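Local coordinates for uncharacterized protein (Bacteroides fragilis, PDB 3EWL) that is of unknown function but carries a thioredoxin-like domain at its C-terminal end, consistent with a role in thiol-disulfide chemistry, at residues A8-V13 and Q103-R108; P53-M58 and Q131-L136. All coordinates share one frame; numbering follows the deposited sequence. Where two conformers were deposited one is given.

Contact 1: A8-V13 and Q103-R108; sequences ADFTYV and QLYDIR
Tyr105 gives its phenol hydrogen to the backbone carbonyl of Ala8, with OH 2.5 Å from Ala8 O, a very short bond. The hydroxyl lies in the plane of the carbonyl, on a lone pair, and the C=O...O angle is 130°. A tyrosine suits the place: its ring can be buried while its tip satisfies a backbone oxygen. Around that bond the rest of the contact is largely apolar. The small methyl of Ala8 lets the loops close in: its CB sits 3.8 Å from Leu104 CB and 3.9 Å from Tyr105 CE2. The crowded first torsion of Phe10 (chi1 51°) puts its ring beside Tyr105, CE2 to Tyr105 CE2 3.7 Å, with Tyr105 OH at the Phe10 ring edge, in its plane. The approach of the rings is oblique, although their planes stand at 88°. Leu104 extends CD1 to within 3.6 Å of Asp9 O.

Further out, Asp9 turns away; its OD1 receives a weak bond from the amide of Phe10, and OD2 is hydrogen-bonded to Ser23. Gln103 ends helix 98-101 in a Schellman motif that leads the chain into Leu104 and Tyr105. The Tyr105 ring also meets Tyr114 edge-to-face, and Phe10 and Leu104 rest on Ile99 of helix 98-101, so a tyrosine-to-backbone bond joins the lead-in to strand 11-13 to the loop before strand 112-116.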
ATOM      1  N   ALA A   8      -3.536   8.769  -8.077  1.00 20.69           N
ATOM      2  CA  ALA A   8      -2.435   8.817  -9.046  1.00 21.23           C
ATOM      3  C   ALA A   8      -1.836   7.424  -9.360  1.00 21.26           C
ATOM      4  O   ALA A   8      -1.545   6.617  -8.467  1.00 19.60           O
ATOM      5  CB  ALA A   8      -1.330   9.783  -8.594  1.00 20.45           C
ATOM      6  N   ASP A   9      -1.672   7.154 -10.654  1.00 22.03           N
ATOM      7  CA  ASP A   9      -1.082   5.921 -11.121  1.00 22.20           C
ATOM      8  C   ASP A   9       0.445   6.028 -11.135  1.00 22.70           C
ATOM      9  O   ASP A   9       1.018   7.125 -11.310  1.00 23.03           O
ATOM     10  CB  ASP A   9      -1.645   5.595 -12.511  1.00 23.41           C
ATOM     11  CG  ASP A   9      -1.558   4.117 -12.856  1.00 23.75           C
ATOM     12  OD1 ASP A   9      -1.224   3.307 -11.946  1.00 24.18           O
ATOM     13  OD2 ASP A   9      -1.820   3.765 -14.050  1.00 21.44           O
ATOM     14  N   PHE A  10       1.099   4.896 -10.925  1.00 21.76           N
ATOM     15  CA  PHE A  10       2.569   4.793 -10.962  1.00 21.79           C
ATOM     16  C   PHE A  10       2.961   3.351 -11.257  1.00 20.84           C
ATOM     17  O   PHE A  10       2.137   2.430 -11.142  1.00 20.65           O
ATOM     18  CB  PHE A  10       3.177   5.190  -9.602  1.00 20.49           C
ATOM     19  CG  PHE A  10       2.553   4.480  -8.447  1.00 20.85           C
ATOM     20  CD1 PHE A  10       3.109   3.300  -7.944  1.00 21.67           C
ATOM     21  CD2 PHE A  10       1.403   4.988  -7.851  1.00 19.44           C
ATOM     22  CE1 PHE A  10       2.516   2.638  -6.873  1.00 20.06           C
ATOM     23  CE2 PHE A  10       0.783   4.305  -6.771  1.00 19.33           C
ATOM     24  CZ  PHE A  10       1.352   3.147  -6.291  1.00 19.26           C
ATOM     25  N   THR A  11       4.232   3.150 -11.585  1.00 20.59           N
ATOM     26  CA  THR A  11       4.732   1.804 -11.803  1.00 20.81           C
ATOM     27  C   THR A  11       5.528   1.339 -10.585  1.00 21.01           C
ATOM     28  O   THR A  11       5.941   2.162  -9.748  1.00 20.30           O
ATOM     29  CB  THR A  11       5.623   1.745 -13.049  1.00 20.98           C
ATOM     30  OG1 THR A  11       6.652   2.727 -12.922  1.00 22.07           O
ATOM     31  CG2 THR A  11       4.782   2.059 -14.320  1.00 22.49           C
ATOM     32  N   TYR A  12       5.773   0.035 -10.495  1.00 20.91           N
ATOM     33  CA  TYR A  12       6.568  -0.516  -9.404  1.00 21.03           C
ATOM     34  C   TYR A  12       7.148  -1.831  -9.857  1.00 21.65           C
ATOM     35  O   TYR A  12       6.670  -2.425 -10.837  1.00 21.59           O
ATOM     36  CB  TYR A  12       5.731  -0.710  -8.123  1.00 20.16           C
ATOM     37  CG  TYR A  12       4.583  -1.652  -8.297  1.00 23.73           C
ATOM     38  CD1 TYR A  12       4.726  -3.011  -8.004  1.00 25.83           C
ATOM     39  CD2 TYR A  12       3.332  -1.200  -8.762  1.00 23.79           C
ATOM     40  CE1 TYR A  12       3.667  -3.910  -8.193  1.00 25.46           C
ATOM     41  CE2 TYR A  12       2.255  -2.098  -8.969  1.00 24.97           C
ATOM     42  CZ  TYR A  12       2.438  -3.441  -8.680  1.00 27.13           C
ATOM     43  OH  TYR A  12       1.410  -4.312  -8.857  1.00 26.05           O
ATOM     44  N   VAL A  13       8.174  -2.284  -9.141  1.00 21.62           N
ATOM     45  CA  VAL A  13       8.717  -3.621  -9.331  1.00 22.23           C
ATOM     46  C   VAL A  13       8.632  -4.374  -8.020  1.00 22.51           C
ATOM     47  O   VAL A  13       8.658  -3.769  -6.928  1.00 21.42           O
ATOM     48  CB  VAL A  13      10.160  -3.602  -9.891  1.00 22.33           C
ATOM     49  CG1 VAL A  13      11.147  -2.998  -8.874  1.00 22.86           C
ATOM     50  CG2 VAL A  13      10.562  -5.031 -10.366  1.00 24.18           C
ATOM     51  N   GLN A 103       5.619  14.187  -6.586  1.00 22.70           N
ATOM     52  CA  GLN A 103       4.794  14.329  -5.399  1.00 23.54           C
ATOM     53  C   GLN A 103       3.388  13.744  -5.634  1.00 22.21           C
ATOM     54  O   GLN A 103       2.395  14.406  -5.377  1.00 21.19           O
ATOM     55  CB  GLN A 103       4.714  15.811  -5.035  1.00 25.06           C
ATOM     56  CG  GLN A 103       4.055  16.077  -3.747  1.00 31.74           C
ATOM     57  CD  GLN A 103       5.072  16.467  -2.715  1.00 39.87           C
ATOM     58  OE1 GLN A 103       5.063  15.959  -1.585  1.00 41.73           O
ATOM     59  NE2 GLN A 103       5.976  17.377  -3.099  1.00 41.91           N
ATOM     60  N   LEU A 104       3.313  12.517  -6.159  1.00 19.96           N
ATOM     61  CA  LEU A 104       2.036  11.951  -6.529  1.00 18.93           C
ATOM     62  C   LEU A 104       1.128  11.720  -5.322  1.00 19.11           C
ATOM     63  O   LEU A 104      -0.102  11.851  -5.436  1.00 19.71           O
ATOM     64  CB  LEU A 104       2.196  10.649  -7.345  1.00 16.74           C
ATOM     65  CG  LEU A 104       2.886  10.761  -8.722  1.00 17.89           C
ATOM     66  CD1 LEU A 104       3.082   9.367  -9.426  1.00 16.26           C
ATOM     67  CD2 LEU A 104       2.164  11.786  -9.667  1.00 16.23           C
ATOM     68  N   TYR A 105       1.721  11.341  -4.193  1.00 19.57           N
ATOM     69  CA  TYR A 105       0.978  11.216  -2.927  1.00 20.46           C
ATOM     70  C   TYR A 105       1.711  12.040  -1.918  1.00 21.11           C
ATOM     71  O   TYR A 105       2.908  12.158  -2.008  1.00 20.20           O
ATOM     72  CB  TYR A 105       0.917   9.778  -2.459  1.00 20.09           C
ATOM     73  CG  TYR A 105       0.086   8.923  -3.413  1.00 20.21           C
ATOM     74  CD1 TYR A 105      -1.243   8.623  -3.121  1.00 18.44           C
ATOM     75  CD2 TYR A 105       0.655   8.428  -4.627  1.00 20.19           C
ATOM     76  CE1 TYR A 105      -2.030   7.831  -4.020  1.00 17.64           C
ATOM     77  CE2 TYR A 105      -0.111   7.631  -5.528  1.00 20.50           C
ATOM     78  CZ  TYR A 105      -1.453   7.340  -5.218  1.00 19.32           C
ATOM     79  OH  TYR A 105      -2.215   6.569  -6.098  1.00 19.69           O
ATOM     80  N   ASP A 106       0.978  12.624  -0.973  1.00 22.71           N
ATOM     81  CA  ASP A 106       1.593  13.403   0.110  1.00 24.49           C
ATOM     82  C   ASP A 106       2.009  12.409   1.195  1.00 24.86           C
ATOM     83  O   ASP A 106       1.220  12.049   2.095  1.00 25.53           O
ATOM     84  CB  ASP A 106       0.626  14.457   0.657  1.00 24.90           C
ATOM     85  CG  ASP A 106       1.273  15.358   1.756  1.00 28.97           C
ATOM     86  OD1 ASP A 106       2.522  15.368   1.905  1.00 31.69           O
ATOM     87  OD2 ASP A 106       0.514  16.042   2.481  1.00 33.22           O
ATOM     88  N   ILE A 107       3.221  11.899   1.079  1.00 25.07           N
ATOM     89  CA  ILE A 107       3.637  10.855   2.034  1.00 25.76           C
ATOM     90  C   ILE A 107       4.356  11.596   3.180  1.00 26.79           C
ATOM     91  O   ILE A 107       5.599  11.724   3.182  1.00 27.41           O
ATOM     92  CB  ILE A 107       4.447   9.708   1.340  1.00 25.43           C
ATOM     93  CG1 ILE A 107       3.535   8.931   0.376  1.00 24.08           C
ATOM     94  CG2 ILE A 107       5.108   8.750   2.358  1.00 24.36           C
ATOM     95  CD1 ILE A 107       4.277   8.193  -0.701  1.00 23.17           C
ATOM     96  N   ARG A 108       3.547  12.107   4.117  1.00 26.90           N
ATOM     97  CA  ARG A 108       4.023  12.940   5.232  1.00 27.92           C
ATOM     98  C   ARG A 108       4.957  12.180   6.166  1.00 27.20           C
ATOM     99  O   ARG A 108       5.722  12.790   6.884  1.00 27.65           O
ATOM    100  CB  ARG A 108       2.866  13.416   6.115  1.00 28.66           C
ATOM    101  CG  ARG A 108       1.685  13.995   5.414  1.00 32.89           C
ATOM    102  CD  ARG A 108       0.748  14.606   6.472  1.00 39.83           C
ATOM    103  NE  ARG A 108      -0.039  13.670   7.300  1.00 43.59           N
ATOM    104  CZ  ARG A 108       0.049  13.536   8.634  1.00 45.37           C
ATOM    105  NH1 ARG A 108      -0.750  12.677   9.264  1.00 47.56           N
ATOM    106  NH2 ARG A 108       0.916  14.237   9.351  1.00 42.43           N
TER

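Contact 2: P53-M58 and Q131-L136; sequences PAFVEM and QLIDYL
The ring of Phe55 is the bump of this helix pair, and the hollow is formed by Leu132 and Ile133 together with Leu136 one turn on. Phe55 leaves its helix with CG anti to the carbonyl carbon (chi1 -76°) and drives its far end between these three residues. CZ leads: it stands 3.6 Å from Ile133 CA, and the backbone between Leu132 C and Ile133 N lies at the ring edge, in its plane. The ring therefore enters tip first, meeting main chain as well as side chains. On one side of the ring plane is Ile133, whose CG1 comes 3.6 Å from Phe55 CZ. On the opposite side are Leu132 CB, 4.0 Å from Phe55 CZ, and Leu136 CB, 4.0 Å from Phe55 CE1. A flat, rigid phenylalanine fits such a slot, and the branched aliphatic residues shape its sides.

One turn along, Met58, present as selenomethionine, adds a smaller, flexible bump. Its chain runs extended through chi2 and then bends at chi3 (94°), which carries the terminal CE to 3.9 Å from Leu136 CD2. Leu136 is thus touched by both bumps, at CB and at a branch tip.

The helix axes approach to 11.1 Å and cross at 70°, a wide separation bridged by the long Phe55 side chain. Leu132 and Leu136 also pack on Leu115 of strand 112-116. Helices 53-61 and 129-137 both reach Tyr29 of strand 29-34, through Met58 and Leu136, so they pair on one face of the mixed sheet, as the corresponding helices do in the thioredoxin fold.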
ATOM      1  N   PRO A  53      -9.293 -10.196  11.797  1.00 29.29           N
ATOM      2  CA  PRO A  53      -9.551 -11.367  10.931  1.00 30.27           C
ATOM      3  C   PRO A  53     -10.286 -11.043   9.637  1.00 30.23           C
ATOM      4  O   PRO A  53      -9.964 -11.630   8.603  1.00 31.90           O
ATOM      5  CB  PRO A  53     -10.386 -12.330  11.825  1.00 29.50           C
ATOM      6  CG  PRO A  53     -10.351 -11.734  13.201  1.00 29.45           C
ATOM      7  CD  PRO A  53     -10.115 -10.244  13.015  1.00 30.17           C
ATOM      8  N   ALA A  54     -11.249 -10.123   9.700  1.00 30.34           N
ATOM      9  CA  ALA A  54     -11.943  -9.589   8.515  1.00 30.04           C
ATOM     10  C   ALA A  54     -10.946  -9.123   7.433  1.00 29.83           C
ATOM     11  O   ALA A  54     -11.108  -9.401   6.228  1.00 28.93           O
ATOM     12  CB  ALA A  54     -12.869  -8.444   8.926  1.00 29.45           C
ATOM     13  N   PHE A  55      -9.903  -8.426   7.885  1.00 29.60           N
ATOM     14  CA  PHE A  55      -8.868  -7.894   6.998  1.00 28.75           C
ATOM     15  C   PHE A  55      -8.059  -9.047   6.388  1.00 28.72           C
ATOM     16  O   PHE A  55      -7.823  -9.072   5.190  1.00 29.55           O
ATOM     17  CB  PHE A  55      -7.937  -6.934   7.761  1.00 28.78           C
ATOM     18  CG  PHE A  55      -8.516  -5.576   8.029  1.00 28.73           C
ATOM     19  CD1 PHE A  55      -9.876  -5.289   7.777  1.00 30.02           C
ATOM     20  CD2 PHE A  55      -7.705  -4.574   8.567  1.00 26.48           C
ATOM     21  CE1 PHE A  55     -10.400  -4.028   8.035  1.00 29.62           C
ATOM     22  CE2 PHE A  55      -8.226  -3.292   8.841  1.00 27.12           C
ATOM     23  CZ  PHE A  55      -9.569  -3.014   8.557  1.00 26.68           C
ATOM     24  N   VAL A  56      -7.641 -10.009   7.214  1.00 28.97           N
ATOM     25  CA  VAL A  56      -6.890 -11.159   6.723  1.00 28.82           C
ATOM     26  C   VAL A  56      -7.736 -11.990   5.689  1.00 28.44           C
ATOM     27  O   VAL A  56      -7.212 -12.407   4.648  1.00 27.25           O
ATOM     28  CB  VAL A  56      -6.201 -11.965   7.916  1.00 29.22           C
ATOM     29  CG1 VAL A  56      -7.175 -12.826   8.660  1.00 31.21           C
ATOM     30  CG2 VAL A  56      -5.062 -12.859   7.420  1.00 30.84           C
ATOM     31  N   GLU A  57      -9.026 -12.163   5.970  0.50 28.11           N
ATOM     32  CA  GLU A  57      -9.946 -12.862   5.064  0.50 28.33           C
ATOM     33  C   GLU A  57     -10.183 -12.148   3.709  0.50 28.14           C
ATOM     34  O   GLU A  57     -10.167 -12.800   2.660  0.50 28.47           O
ATOM     35  CB  GLU A  57     -11.267 -13.167   5.777  0.50 28.53           C
ATOM     36  CG  GLU A  57     -11.361 -14.604   6.280  0.50 29.21           C
ATOM     37  CD  GLU A  57     -11.955 -14.728   7.679  0.50 30.01           C
ATOM     38  OE1 GLU A  57     -12.691 -13.821   8.114  0.50 30.59           O
ATOM     39  OE2 GLU A  57     -11.678 -15.751   8.351  0.50 31.23           O
HETATM   40  N   MSE A  58     -10.370 -10.827   3.731  1.00 27.76           N
HETATM   41  CA  MSE A  58     -10.493 -10.024   2.495  1.00 27.19           C
HETATM   42  C   MSE A  58      -9.206 -10.035   1.689  1.00 26.94           C
HETATM   43  O   MSE A  58      -9.236 -10.025   0.442  1.00 25.57           O
HETATM   44  CB  MSE A  58     -10.847  -8.578   2.791  1.00 28.43           C
HETATM   45  CG  MSE A  58     -12.270  -8.332   3.287  1.00 29.81           C
HETATM   46 SE   MSE A  58     -12.439  -6.407   3.705  1.00 38.16          SE
HETATM   47  CE  MSE A  58     -13.160  -5.807   2.011  1.00 34.91           C
ATOM     48  N   GLN A 131     -10.154   4.103  11.304  1.00 30.47           N
ATOM     49  CA  GLN A 131     -11.029   4.527  10.214  1.00 30.65           C
ATOM     50  C   GLN A 131     -11.256   3.425   9.197  1.00 29.35           C
ATOM     51  O   GLN A 131     -12.341   3.311   8.632  1.00 27.63           O
ATOM     52  CB  GLN A 131     -10.471   5.757   9.471  1.00 31.36           C
ATOM     53  CG  GLN A 131     -11.209   7.054   9.729  1.00 36.42           C
ATOM     54  CD  GLN A 131     -10.869   8.190   8.738  1.00 41.61           C
ATOM     55  OE1 GLN A 131      -9.698   8.383   8.332  1.00 43.66           O
ATOM     56  NE2 GLN A 131     -11.895   8.957   8.361  1.00 41.53           N
ATOM     57  N   LEU A 132     -10.199   2.650   8.935  1.00 28.64           N
ATOM     58  CA  LEU A 132     -10.279   1.482   8.042  1.00 28.42           C
ATOM     59  C   LEU A 132     -11.237   0.407   8.555  1.00 28.42           C
ATOM     60  O   LEU A 132     -12.138  -0.022   7.830  1.00 28.04           O
ATOM     61  CB  LEU A 132      -8.896   0.849   7.859  1.00 28.52           C
ATOM     62  CG  LEU A 132      -8.054   1.379   6.716  1.00 28.53           C
ATOM     63  CD1 LEU A 132      -6.595   0.886   6.946  1.00 29.24           C
ATOM     64  CD2 LEU A 132      -8.654   0.916   5.376  1.00 23.60           C
ATOM     65  N   ILE A 133     -11.033   0.007   9.809  1.00 28.40           N
ATOM     66  CA  ILE A 133     -11.848  -1.003  10.450  1.00 29.28           C
ATOM     67  C   ILE A 133     -13.283  -0.537  10.374  1.00 29.66           C
ATOM     68  O   ILE A 133     -14.164  -1.236   9.833  1.00 29.96           O
ATOM     69  CB  ILE A 133     -11.408  -1.227  11.917  1.00 28.85           C
ATOM     70  CG1 ILE A 133     -10.110  -2.028  11.978  1.00 29.83           C
ATOM     71  CG2 ILE A 133     -12.500  -1.953  12.741  1.00 29.80           C
ATOM     72  CD1 ILE A 133      -9.382  -1.865  13.288  1.00 29.82           C
ATOM     73  N   ASP A 134     -13.503   0.674  10.851  1.00 30.37           N
ATOM     74  CA  ASP A 134     -14.842   1.184  10.886  1.00 31.89           C
ATOM     75  C   ASP A 134     -15.438   1.151   9.519  1.00 32.03           C
ATOM     76  O   ASP A 134     -16.572   0.704   9.380  1.00 32.26           O
ATOM     77  CB  ASP A 134     -14.916   2.606  11.416  1.00 33.02           C
ATOM     78  CG  ASP A 134     -16.372   3.113  11.489  1.00 35.69           C
ATOM     79  OD1 ASP A 134     -16.702   4.065  10.753  1.00 34.81           O
ATOM     80  OD2 ASP A 134     -17.187   2.516  12.249  1.00 38.46           O
ATOM     81  N   TYR A 135     -14.695   1.620   8.506  1.00 32.16           N
ATOM     82  CA  TYR A 135     -15.265   1.682   7.144  1.00 32.55           C
ATOM     83  C   TYR A 135     -15.477   0.292   6.535  1.00 33.43           C
ATOM     84  O   TYR A 135     -16.481   0.056   5.876  1.00 33.04           O
ATOM     85  CB  TYR A 135     -14.426   2.546   6.178  1.00 32.20           C
ATOM     86  CG  TYR A 135     -15.015   2.587   4.775  1.00 32.14           C
ATOM     87  CD1 TYR A 135     -15.882   3.603   4.389  1.00 31.14           C
ATOM     88  CD2 TYR A 135     -14.737   1.575   3.846  1.00 34.45           C
ATOM     89  CE1 TYR A 135     -16.432   3.631   3.135  1.00 29.89           C
ATOM     90  CE2 TYR A 135     -15.294   1.593   2.589  1.00 32.00           C
ATOM     91  CZ  TYR A 135     -16.151   2.618   2.251  1.00 32.16           C
ATOM     92  OH  TYR A 135     -16.691   2.621   0.996  1.00 34.50           O
ATOM     93  N   LEU A 136     -14.513  -0.612   6.714  1.00 34.91           N
ATOM     94  CA  LEU A 136     -14.552  -1.891   5.996  1.00 36.58           C
ATOM     95  C   LEU A 136     -15.393  -2.961   6.715  1.00 38.97           C
ATOM     96  O   LEU A 136     -15.852  -3.912   6.062  1.00 38.90           O
ATOM     97  CB  LEU A 136     -13.143  -2.390   5.642  1.00 36.22           C
ATOM     98  CG  LEU A 136     -12.458  -1.652   4.475  1.00 34.32           C
ATOM     99  CD1 LEU A 136     -10.956  -1.867   4.490  1.00 33.33           C
ATOM    100  CD2 LEU A 136     -13.056  -2.060   3.133  1.00 32.01           C
TER

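Overall arrangement
Contacts 1 and 2 lie on opposite sides of the chain's centre, their own centres 23 Å apart and their nearest atoms about 10 Å apart, so they do not touch. Along the chain they interleave: 8-13, then 53-58, then 103-108, then 131-136. Each therefore brings together distant parts of the sequence, and both border the same mixed sheet, in which strands 29-34 and 112-116 are neighbours. Both contacts reach these two strands, contact 1 through Tyr105, which meets Phe34 and Tyr114; contact 1 adds strand 64-70 through Phe10. Contact 1 joins the N-terminal segment to the loop before strand 112-116, whereas contact 2 pairs two helices of the thioredoxin-like fold itself.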